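Local coordinates for pseudoperoxidase (Leishmania major, PDB 5VIA), which binds heme b within a peroxidase-like fold, its iron carrying two axial ligands from the protein, at residues E54-E58 with Q132-S136; A23-E28 with A95-Y99; E149-V153 with T251-V256. All blocks are in the same frame, centred on the assembly; numbering follows the deposited sequence.

Contact 1 (E54-E58 with Q132-S136); sequences ETVDE and QNVFS. With HEM (protoporphyrin IX containing Fe), chain B.
Glu-58 lies along the backbone of Val-134 and Phe-135, its CB packed 4.0 Å from Val-134 CB and its carboxylate reaching on to Phe-135. With CG anti to the backbone N (chi1 -174°) and the chain extended beyond it, Glu-58 OE2 accepts a nearly straight hydrogen bond from Phe-135 N at 2.8 Å, the donor on the anti side of the carboxylate and a little out of its plane. Glu-58 OE2 also sits at the edge of the Phe-135 ring, 3.6 Å from Phe-135 CD2, and forms a salt bridge with Arg-124, so its charge is probably offset by both guanidinium and main-chain N-H. The two loops meet at the wall of the heme pocket of the peroxidase fold: Glu-58 O lies 3.4 Å from the heme methyl CMB, Val-56 CB is 3.7 Å from heme CMA, and the axial ligand Cys-60 follows two residues later. A water donates to both Glu-58 O and Phe-135 O, at 2.7 Å to the latter, a second bridge between the loops. The first loop is shaped by an ST turn in which Thr-55 OG1 accepts from Asp-57 N, while Gln-132 NE2 bonds back to Val-134 O in the second.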
loop_
_atom_site.group_PDB
_atom_site.type_symbol
_atom_site.label_atom_id
_atom_site.label_comp_id
_atom_site.label_asym_id
_atom_site.label_seq_id
_atom_site.Cartn_x
_atom_site.Cartn_y
_atom_site.Cartn_z
ATOM N N GLU A 54 3.387 -12.367 -7.438
ATOM C CA GLU A 54 4.709 -12.839 -7.793
ATOM C C GLU A 54 5.423 -11.730 -8.569
ATOM O O GLU A 54 6.653 -11.604 -8.518
ATOM C CB GLU A 54 4.578 -14.105 -8.646
ATOM C CG GLU A 54 5.799 -14.992 -8.642
ATOM C CD GLU A 54 6.326 -15.235 -7.242
ATOM O OE1 GLU A 54 5.538 -15.638 -6.355
ATOM O OE2 GLU A 54 7.536 -15.009 -7.032
ATOM N N THR A 55 4.634 -10.905 -9.257
ATOM C CA THR A 55 5.173 -9.834 -10.098
ATOM C C THR A 55 4.444 -8.498 -9.881
ATOM O O THR A 55 3.216 -8.469 -9.690
ATOM C CB THR A 55 5.115 -10.244 -11.598
ATOM O OG1 THR A 55 5.556 -9.162 -12.421
ATOM C CG2 THR A 55 3.684 -10.619 -12.000
ATOM N N VAL A 56 5.191 -7.391 -9.910
ATOM C CA VAL A 56 4.571 -6.064 -9.811
ATOM C C VAL A 56 3.744 -5.707 -11.042
ATOM O O VAL A 56 2.995 -4.721 -11.031
ATOM C CB VAL A 56 5.603 -4.932 -9.519
ATOM C CG1 VAL A 56 6.325 -5.195 -8.204
ATOM C CG2 VAL A 56 6.605 -4.784 -10.671
ATOM N N ASP A 57 3.867 -6.504 -12.102
ATOM C CA ASP A 57 2.953 -6.372 -13.226
ATOM C C ASP A 57 1.508 -6.541 -12.739
ATOM O O ASP A 57 0.576 -5.988 -13.333
ATOM C CB ASP A 57 3.278 -7.390 -14.319
ATOM C CG ASP A 57 4.338 -6.885 -15.286
ATOM O OD1 ASP A 57 4.553 -5.651 -15.327
ATOM O OD2 ASP A 57 4.943 -7.714 -16.009
ATOM N N GLU A 58 1.330 -7.279 -11.647
ATOM C CA GLU A 58 -0.003 -7.447 -11.044
ATOM C C GLU A 58 -0.281 -6.416 -9.946
ATOM O O GLU A 58 -1.229 -5.642 -10.046
ATOM C CB GLU A 58 -0.183 -8.866 -10.494
ATOM C CG GLU A 58 -1.604 -9.154 -9.975
ATOM C CD GLU A 58 -1.766 -10.594 -9.514
ATOM O OE1 GLU A 58 -1.227 -10.929 -8.437
ATOM O OE2 GLU A 58 -2.415 -11.392 -10.229
ATOM N N GLN A 132 -4.789 -16.493 -18.493
ATOM C CA GLN A 132 -4.636 -15.258 -17.737
ATOM C C GLN A 132 -3.825 -15.582 -16.483
ATOM O O GLN A 132 -4.096 -16.574 -15.801
ATOM C CB GLN A 132 -6.011 -14.694 -17.359
ATOM C CG GLN A 132 -5.980 -13.351 -16.652
ATOM C CD GLN A 132 -7.347 -12.922 -16.139
ATOM O OE1 GLN A 132 -8.381 -13.245 -16.730
ATOM N NE2 GLN A 132 -7.356 -12.197 -15.028
ATOM N N ASN A 133 -2.824 -14.756 -16.191
ATOM C CA ASN A 133 -1.923 -14.994 -15.064
ATOM C C ASN A 133 -2.017 -13.909 -13.995
ATOM O O ASN A 133 -1.743 -14.153 -12.817
ATOM C CB ASN A 133 -0.479 -15.108 -15.565
ATOM C CG ASN A 133 -0.261 -14.381 -16.886
ATOM O OD1 ASN A 133 -1.120 -13.618 -17.340
ATOM N ND2 ASN A 133 0.890 -14.617 -17.510
ATOM N N VAL A 134 -2.401 -12.708 -14.416
ATOM C CA VAL A 134 -2.548 -11.592 -13.496
ATOM C C VAL A 134 -4.008 -11.173 -13.360
ATOM O O VAL A 134 -4.771 -11.205 -14.322
ATOM C CB VAL A 134 -1.676 -10.393 -13.927
ATOM C CG1 VAL A 134 -0.230 -10.846 -14.108
ATOM C CG2 VAL A 134 -2.190 -9.796 -15.218
ATOM N N PHE A 135 -4.401 -10.809 -12.149
ATOM C CA PHE A 135 -5.748 -10.306 -11.910
ATOM C C PHE A 135 -5.782 -8.808 -12.162
ATOM O O PHE A 135 -4.774 -8.126 -11.974
ATOM C CB PHE A 135 -6.160 -10.590 -10.473
ATOM C CG PHE A 135 -6.514 -12.027 -10.216
ATOM C CD1 PHE A 135 -7.777 -12.507 -10.535
ATOM C CD2 PHE A 135 -5.592 -12.896 -9.646
ATOM C CE1 PHE A 135 -8.116 -13.827 -10.288
ATOM C CE2 PHE A 135 -5.921 -14.214 -9.402
ATOM C CZ PHE A 135 -7.192 -14.680 -9.714
ATOM N N SER A 136 -6.929 -8.292 -12.601
ATOM C CA SER A 136 -7.073 -6.850 -12.807
ATOM C C SER A 136 -7.004 -6.112 -11.474
ATOM O O SER A 136 -7.227 -6.697 -10.401
ATOM C CB SER A 136 -8.388 -6.530 -13.512
ATOM O OG SER A 136 -9.472 -6.701 -12.605
HETATM C CHA HEM B . 4.953 0.492 -4.353
HETATM C CHB HEM B . 2.314 -1.238 -8.067
HETATM C CHC HEM B . -1.498 -1.416 -5.065
HETATM C CHD HEM B . 0.961 0.995 -1.613
HETATM C C1A HEM B . 4.572 -0.029 -5.565
HETATM C C2A HEM B . 5.486 -0.362 -6.634
HETATM C C3A HEM B . 4.779 -0.841 -7.653
HETATM C C4A HEM B . 3.368 -0.826 -7.274
HETATM C CMA HEM B . 5.340 -1.323 -9.003
HETATM C CAA HEM B . 7.023 -0.229 -6.565
HETATM C CBA HEM B . 7.456 -1.428 -5.699
HETATM C CGA HEM B . 8.952 -1.497 -5.485
HETATM O O1A HEM B . 9.693 -1.641 -6.488
HETATM O O2A HEM B . 9.398 -1.444 -4.306
HETATM C C1B HEM B . 1.039 -1.472 -7.592
HETATM C C2B HEM B . -0.085 -1.997 -8.332
HETATM C C3B HEM B . -1.145 -2.075 -7.513
HETATM C C4B HEM B . -0.735 -1.549 -6.212
HETATM C CMB HEM B . -0.037 -2.430 -9.805
HETATM C CAB HEM B . -2.533 -2.600 -7.957
HETATM C CBB HEM B . -3.388 -3.168 -7.099
HETATM C C1C HEM B . -1.184 -0.778 -3.878
HETATM C C2C HEM B . -2.081 -0.559 -2.735
HETATM C C3C HEM B . -1.381 0.110 -1.779
HETATM C C4C HEM B . -0.038 0.332 -2.294
HETATM C CMC HEM B . -3.555 -1.051 -2.687
HETATM C CAC HEM B . -1.753 0.601 -0.361
HETATM C CBC HEM B . -2.906 0.291 0.247
HETATM C C1D HEM B . 2.266 1.107 -2.027
HETATM C C2D HEM B . 3.317 1.787 -1.299
HETATM C C3D HEM B . 4.566 1.634 -2.156
HETATM C C4D HEM B . 4.140 0.875 -3.315
HETATM C CMD HEM B . 3.202 2.514 0.059
HETATM C CAD HEM B . 5.990 2.156 -1.831
HETATM C CBD HEM B . 6.644 1.037 -1.010
HETATM C CGD HEM B . 8.069 1.373 -0.642
HETATM O O1D HEM B . 8.796 0.463 -0.142
HETATM O O2D HEM B . 8.471 2.545 -0.854
HETATM N NA HEM B . 3.279 -0.317 -5.990
HETATM N NB HEM B . 0.610 -1.200 -6.311
HETATM N NC HEM B . 0.058 -0.214 -3.568
HETATM N ND HEM B . 2.781 0.595 -3.215
HETATM FE FE HEM B . 1.712 -0.341 -4.781
HETATM O O HOH W 1 -3.470 -5.764 -11.991
#

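Contact 2 (A23-E28 with A95-Y99); sequences ACKQFE and AGIKY
Phe-27 turns its edge toward the face of Tyr-99 in an offset edge-to-face pair, with centroids 6.0 Å apart and planes inclined by 60°. The CB of Phe-27 also makes a CH-pi contact, resting over the face of Tyr-99 at 3.9 Å from the ring centroid; Tyr-99 is swung into this place by a chi1 of 175°, which sets CG opposite its own backbone N. Apolar packing continues toward the other end. Ala-23 CB and Ala-95 CB meet at 3.7 Å, Cys-24 SG lies 4.0 Å from Ala-95 CB and 3.9 Å from Lys-98 CD, and the Phe-27 ring edge meets Ala-95 C, while Phe-27 CE2 comes within 3.5 Å of Gly-96 N. The axes of segments 23-28 and 95-99, on helices 16-29 and 85-99, which by their order probably correspond to helices A and D of the peroxidase fold, cross at -52° and approach to 9.3 Å. Phe-27 touches Ala-34 and Ser-37 of helix 33-49 and Ile-72 of helix 67-79 as well, tying four helices together. Methyl, sulfur and ring surfaces thus carry the join, and with Ala-95 and Gly-96 so small, the Phe-27 ring comes close to the helix main chain.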
loop_
_atom_site.group_PDB
_atom_site.type_symbol
_atom_site.label_atom_id
_atom_site.label_comp_id
_atom_site.label_asym_id
_atom_site.label_seq_id
_atom_site.Cartn_x
_atom_site.Cartn_y
_atom_site.Cartn_z
ATOM N N ALA A 23 6.587 3.231 16.504
ATOM C CA ALA A 23 6.897 3.016 15.096
ATOM C C ALA A 23 7.419 4.299 14.435
ATOM O O ALA A 23 8.376 4.261 13.656
ATOM C CB ALA A 23 5.683 2.477 14.356
ATOM N N CYS A 24 6.792 5.431 14.748
ATOM C CA CYS A 24 7.218 6.721 14.204
ATOM C C CYS A 24 8.676 7.053 14.510
ATOM O O CYS A 24 9.378 7.609 13.661
ATOM C CB CYS A 24 6.330 7.839 14.740
ATOM S SG CYS A 24 4.745 7.958 13.905
ATOM N N LYS A 25 9.123 6.724 15.720
ATOM C CA LYS A 25 10.507 6.987 16.110
ATOM C C LYS A 25 11.476 6.167 15.258
ATOM O O LYS A 25 12.545 6.656 14.881
ATOM C CB LYS A 25 10.710 6.710 17.604
ATOM C CG LYS A 25 9.768 7.515 18.508
ATOM C CD LYS A 25 10.268 7.581 19.948
ATOM C CE LYS A 25 9.422 8.536 20.812
ATOM N NZ LYS A 25 8.175 7.900 21.362
ATOM N N GLN A 26 11.092 4.932 14.945
ATOM C CA GLN A 26 11.883 4.084 14.054
ATOM C C GLN A 26 11.981 4.726 12.667
ATOM O O GLN A 26 13.059 4.772 12.061
ATOM C CB GLN A 26 11.275 2.679 13.966
ATOM C CG GLN A 26 11.464 1.838 15.234
ATOM C CD GLN A 26 12.927 1.692 15.624
ATOM O OE1 GLN A 26 13.799 1.523 14.767
ATOM N NE2 GLN A 26 13.205 1.775 16.921
ATOM N N PHE A 27 10.854 5.250 12.191
ATOM C CA PHE A 27 10.793 5.929 10.904
ATOM C C PHE A 27 11.653 7.185 10.887
ATOM O O PHE A 27 12.098 7.616 9.826
ATOM C CB PHE A 27 9.344 6.283 10.554
ATOM C CG PHE A 27 8.451 5.089 10.416
ATOM C CD1 PHE A 27 8.983 3.846 10.076
ATOM C CD2 PHE A 27 7.087 5.198 10.635
ATOM C CE1 PHE A 27 8.159 2.726 9.960
ATOM C CE2 PHE A 27 6.260 4.090 10.517
ATOM C CZ PHE A 27 6.794 2.852 10.173
ATOM N N GLU A 28 11.882 7.774 12.053
ATOM C CA GLU A 28 12.711 8.968 12.124
ATOM C C GLU A 28 14.170 8.696 11.735
ATOM O O GLU A 28 14.855 9.586 11.227
ATOM C CB GLU A 28 12.591 9.627 13.508
ATOM C CG GLU A 28 11.277 10.396 13.670
ATOM C CD GLU A 28 10.904 10.684 15.111
ATOM O OE1 GLU A 28 11.738 10.485 16.016
ATOM O OE2 GLU A 28 9.756 11.117 15.337
ATOM N N ALA A 95 1.057 4.265 11.402
ATOM C CA ALA A 95 2.153 5.161 11.767
ATOM C C ALA A 95 2.916 5.648 10.533
ATOM O O ALA A 95 3.430 6.774 10.517
ATOM C CB ALA A 95 3.085 4.484 12.749
ATOM N N GLY A 96 2.986 4.805 9.500
ATOM C CA GLY A 96 3.605 5.200 8.241
ATOM C C GLY A 96 2.859 6.361 7.605
ATOM O O GLY A 96 3.470 7.324 7.124
ATOM N N ILE A 97 1.528 6.278 7.597
ATOM C CA ILE A 97 0.712 7.360 7.061
ATOM C C ILE A 97 0.962 8.654 7.838
ATOM O O ILE A 97 1.164 9.727 7.244
ATOM C CB ILE A 97 -0.792 7.013 7.126
ATOM C CG1 ILE A 97 -1.093 5.769 6.287
ATOM C CG2 ILE A 97 -1.637 8.178 6.632
ATOM C CD1 ILE A 97 -2.481 5.197 6.538
ATOM N N LYS A 98 0.919 8.559 9.164
ATOM C CA LYS A 98 1.199 9.698 10.036
ATOM C C LYS A 98 2.562 10.304 9.737
ATOM O O LYS A 98 2.705 11.534 9.627
ATOM C CB LYS A 98 1.166 9.249 11.504
ATOM C CG LYS A 98 1.387 10.356 12.527
ATOM C CD LYS A 98 1.330 9.792 13.947
ATOM C CE LYS A 98 1.256 10.886 15.012
ATOM N NZ LYS A 98 2.483 11.694 15.137
ATOM N N TYR A 99 3.568 9.442 9.625
ATOM C CA TYR A 99 4.930 9.922 9.402
ATOM C C TYR A 99 5.005 10.657 8.068
ATOM O O TYR A 99 5.700 11.658 7.944
ATOM C CB TYR A 99 5.951 8.774 9.462
ATOM C CG TYR A 99 7.364 9.223 9.120
ATOM C CD1 TYR A 99 8.163 9.854 10.062
ATOM C CD2 TYR A 99 7.880 9.034 7.840
ATOM C CE1 TYR A 99 9.443 10.275 9.750
ATOM C CE2 TYR A 99 9.157 9.455 7.512
ATOM C CZ TYR A 99 9.932 10.070 8.467
ATOM O OH TYR A 99 11.199 10.490 8.133
#

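Contact 3 (E149-V153 with T251-V256); sequences EAECV and TWRELV
Val-153 sets its CG2 methyl almost squarely over the six-membered ring of Trp-252, 3.4 Å from the centroid and 6° off the ring normal, a close CH-pi contact at the heart of this helix pair. Val-153 CG1 touches both Leu-255 CB and Val-256 CG2, at 3.9 and 4.0 Å; the chi1 of 171° divides the two branches between the indole and the aliphatic side of helix 250-261. Leu-255 packs against the first helix, with CD1 3.6 Å from Glu-149 CG and CD2 against Ala-150 CB. Farther out, the extended Glu-149 brings OE2 to the edge of the indole, in its plane and 3.3 Å from Trp-252 CE3, the carboxylate standing steeply to the ring. OE1 is modelled as accepting from Thr-251 OG1, but at a very short separation that makes its exact length doubtful; Asn-249 OD1 is hydrogen-bonded to Trp-252 N and to Thr-251 OG1. The axes of segments 149-153 and 251-256 approach to 9.8 Å and cross at -59°. The Trp-252 side chain comes within about 8 Å of the heme, nearest atoms, and helix 149-155 runs just ahead of His-159, an axial ligand of the heme iron, consistent with the proximal side of a peroxidase fold.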
loop_
_atom_site.group_PDB
_atom_site.type_symbol
_atom_site.label_atom_id
_atom_site.label_comp_id
_atom_site.label_asym_id
_atom_site.label_seq_id
_atom_site.Cartn_x
_atom_site.Cartn_y
_atom_site.Cartn_z
ATOM N N GLU A 149 -15.998 1.512 -5.580
ATOM C CA GLU A 149 -15.005 1.992 -6.542
ATOM C C GLU A 149 -14.299 3.257 -6.038
ATOM O O GLU A 149 -13.097 3.437 -6.255
ATOM C CB GLU A 149 -15.584 2.183 -7.956
ATOM C CG GLU A 149 -14.456 2.527 -8.953
ATOM C CD GLU A 149 -14.845 2.430 -10.412
ATOM O OE1 GLU A 149 -15.887 2.999 -10.798
ATOM O OE2 GLU A 149 -14.091 1.790 -11.182
ATOM N N ALA A 150 -15.033 4.114 -5.336
ATOM C CA ALA A 150 -14.441 5.311 -4.733
ATOM C C ALA A 150 -13.314 4.954 -3.758
ATOM O O ALA A 150 -12.252 5.587 -3.761
ATOM C CB ALA A 150 -15.514 6.128 -4.030
ATOM N N GLU A 151 -13.543 3.933 -2.934
ATOM C CA GLU A 151 -12.543 3.489 -1.968
ATOM C C GLU A 151 -11.336 2.865 -2.667
ATOM O O GLU A 151 -10.188 3.108 -2.266
ATOM C CB GLU A 151 -13.166 2.514 -0.955
ATOM C CG GLU A 151 -14.044 3.205 0.106
ATOM C CD GLU A 151 -14.983 2.247 0.838
ATOM O OE1 GLU A 151 -15.271 1.148 0.310
ATOM O OE2 GLU A 151 -15.459 2.610 1.942
ATOM N N CYS A 152 -11.577 2.070 -3.711
ATOM C CA CYS A 152 -10.461 1.462 -4.451
ATOM C C CYS A 152 -9.529 2.536 -4.989
ATOM O O CYS A 152 -8.305 2.470 -4.810
ATOM C CB CYS A 152 -10.985 0.650 -5.639
ATOM S SG CYS A 152 -11.865 -0.863 -5.204
ATOM N N VAL A 153 -10.125 3.525 -5.650
ATOM C CA VAL A 153 -9.363 4.606 -6.279
ATOM C C VAL A 153 -8.648 5.441 -5.226
ATOM O O VAL A 153 -7.494 5.854 -5.415
ATOM C CB VAL A 153 -10.287 5.483 -7.138
ATOM C CG1 VAL A 153 -9.569 6.739 -7.636
ATOM C CG2 VAL A 153 -10.848 4.666 -8.300
ATOM N N THR A 251 -15.966 5.761 -15.113
ATOM C CA THR A 251 -16.216 5.945 -13.685
ATOM C C THR A 251 -14.925 6.056 -12.877
ATOM O O THR A 251 -14.852 6.844 -11.930
ATOM C CB THR A 251 -17.073 4.820 -13.105
ATOM O OG1 THR A 251 -16.352 3.585 -13.179
ATOM C CG2 THR A 251 -18.369 4.693 -13.875
ATOM N N TRP A 252 -13.921 5.259 -13.237
ATOM C CA TRP A 252 -12.614 5.324 -12.577
ATOM C C TRP A 252 -11.981 6.703 -12.765
ATOM O O TRP A 252 -11.507 7.324 -11.807
ATOM C CB TRP A 252 -11.677 4.260 -13.155
ATOM C CG TRP A 252 -10.380 4.125 -12.410
ATOM C CD1 TRP A 252 -9.239 4.876 -12.573
ATOM C CD2 TRP A 252 -10.089 3.176 -11.377
ATOM N NE1 TRP A 252 -8.263 4.442 -11.698
ATOM C CE2 TRP A 252 -8.761 3.398 -10.961
ATOM C CE3 TRP A 252 -10.824 2.150 -10.772
ATOM C CZ2 TRP A 252 -8.163 2.637 -9.964
ATOM C CZ3 TRP A 252 -10.220 1.398 -9.781
ATOM C CH2 TRP A 252 -8.915 1.643 -9.389
ATOM N N ARG A 253 -11.965 7.168 -14.009
ATOM C CA ARG A 253 -11.388 8.468 -14.335
ATOM C C ARG A 253 -12.097 9.622 -13.622
ATOM O O ARG A 253 -11.440 10.528 -13.115
ATOM C CB ARG A 253 -11.390 8.702 -15.849
ATOM C CG ARG A 253 -11.009 10.127 -16.233
ATOM C CD ARG A 253 -11.029 10.344 -17.731
ATOM N NE ARG A 253 -9.692 10.231 -18.298
ATOM C CZ ARG A 253 -8.863 11.254 -18.455
ATOM N NH1 ARG A 253 -9.228 12.476 -18.093
ATOM N NH2 ARG A 253 -7.674 11.060 -18.984
ATOM N N GLU A 254 -13.431 9.599 -13.580
ATOM C CA GLU A 254 -14.152 10.654 -12.869
ATOM C C GLU A 254 -13.782 10.703 -11.385
ATOM O O GLU A 254 -13.759 11.772 -10.786
ATOM C CB GLU A 254 -15.669 10.542 -13.054
ATOM C CG GLU A 254 -16.512 11.349 -12.041
ATOM C CD GLU A 254 -16.355 12.889 -12.119
ATOM O OE1 GLU A 254 -15.240 13.419 -12.357
ATOM O OE2 GLU A 254 -17.380 13.586 -11.914
ATOM N N LEU A 255 -13.470 9.551 -10.797
ATOM C CA LEU A 255 -12.998 9.532 -9.414
ATOM C C LEU A 255 -11.575 10.106 -9.309
ATOM O O LEU A 255 -11.254 10.827 -8.356
ATOM C CB LEU A 255 -13.067 8.115 -8.832
ATOM C CG LEU A 255 -14.501 7.603 -8.570
ATOM C CD1 LEU A 255 -14.570 6.087 -8.400
ATOM C CD2 LEU A 255 -15.024 8.262 -7.327
ATOM N N VAL A 256 -10.729 9.800 -10.290
ATOM C CA VAL A 256 -9.370 10.351 -10.313
ATOM C C VAL A 256 -9.425 11.874 -10.497
ATOM O O VAL A 256 -8.757 12.621 -9.781
ATOM C CB VAL A 256 -8.523 9.703 -11.417
ATOM C CG1 VAL A 256 -7.232 10.509 -11.652
ATOM C CG2 VAL A 256 -8.195 8.275 -11.033
#

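How the contacts relate
The three contacts are separate joins around one heme rather than a continuous patch. Contacts 1 and 3 are the nearer pair, with centres 21 Å and nearest atoms about 8 Å apart; helix 137-142 touches both, meeting Glu-58 and Phe-135 through Ile-140 and Cys-152 through Leu-141 and His-142. In both, the first segment lies shortly before an axial ligand. Contact 2 lies across the chain's centre from both, its centre 30 Å from that of contact 1 and 28 Å from that of contact 3, yet Gly-96 is still about 9 Å from the heme. Along the chain, contacts 1 and 2 interleave, whereas contact 3 follows both.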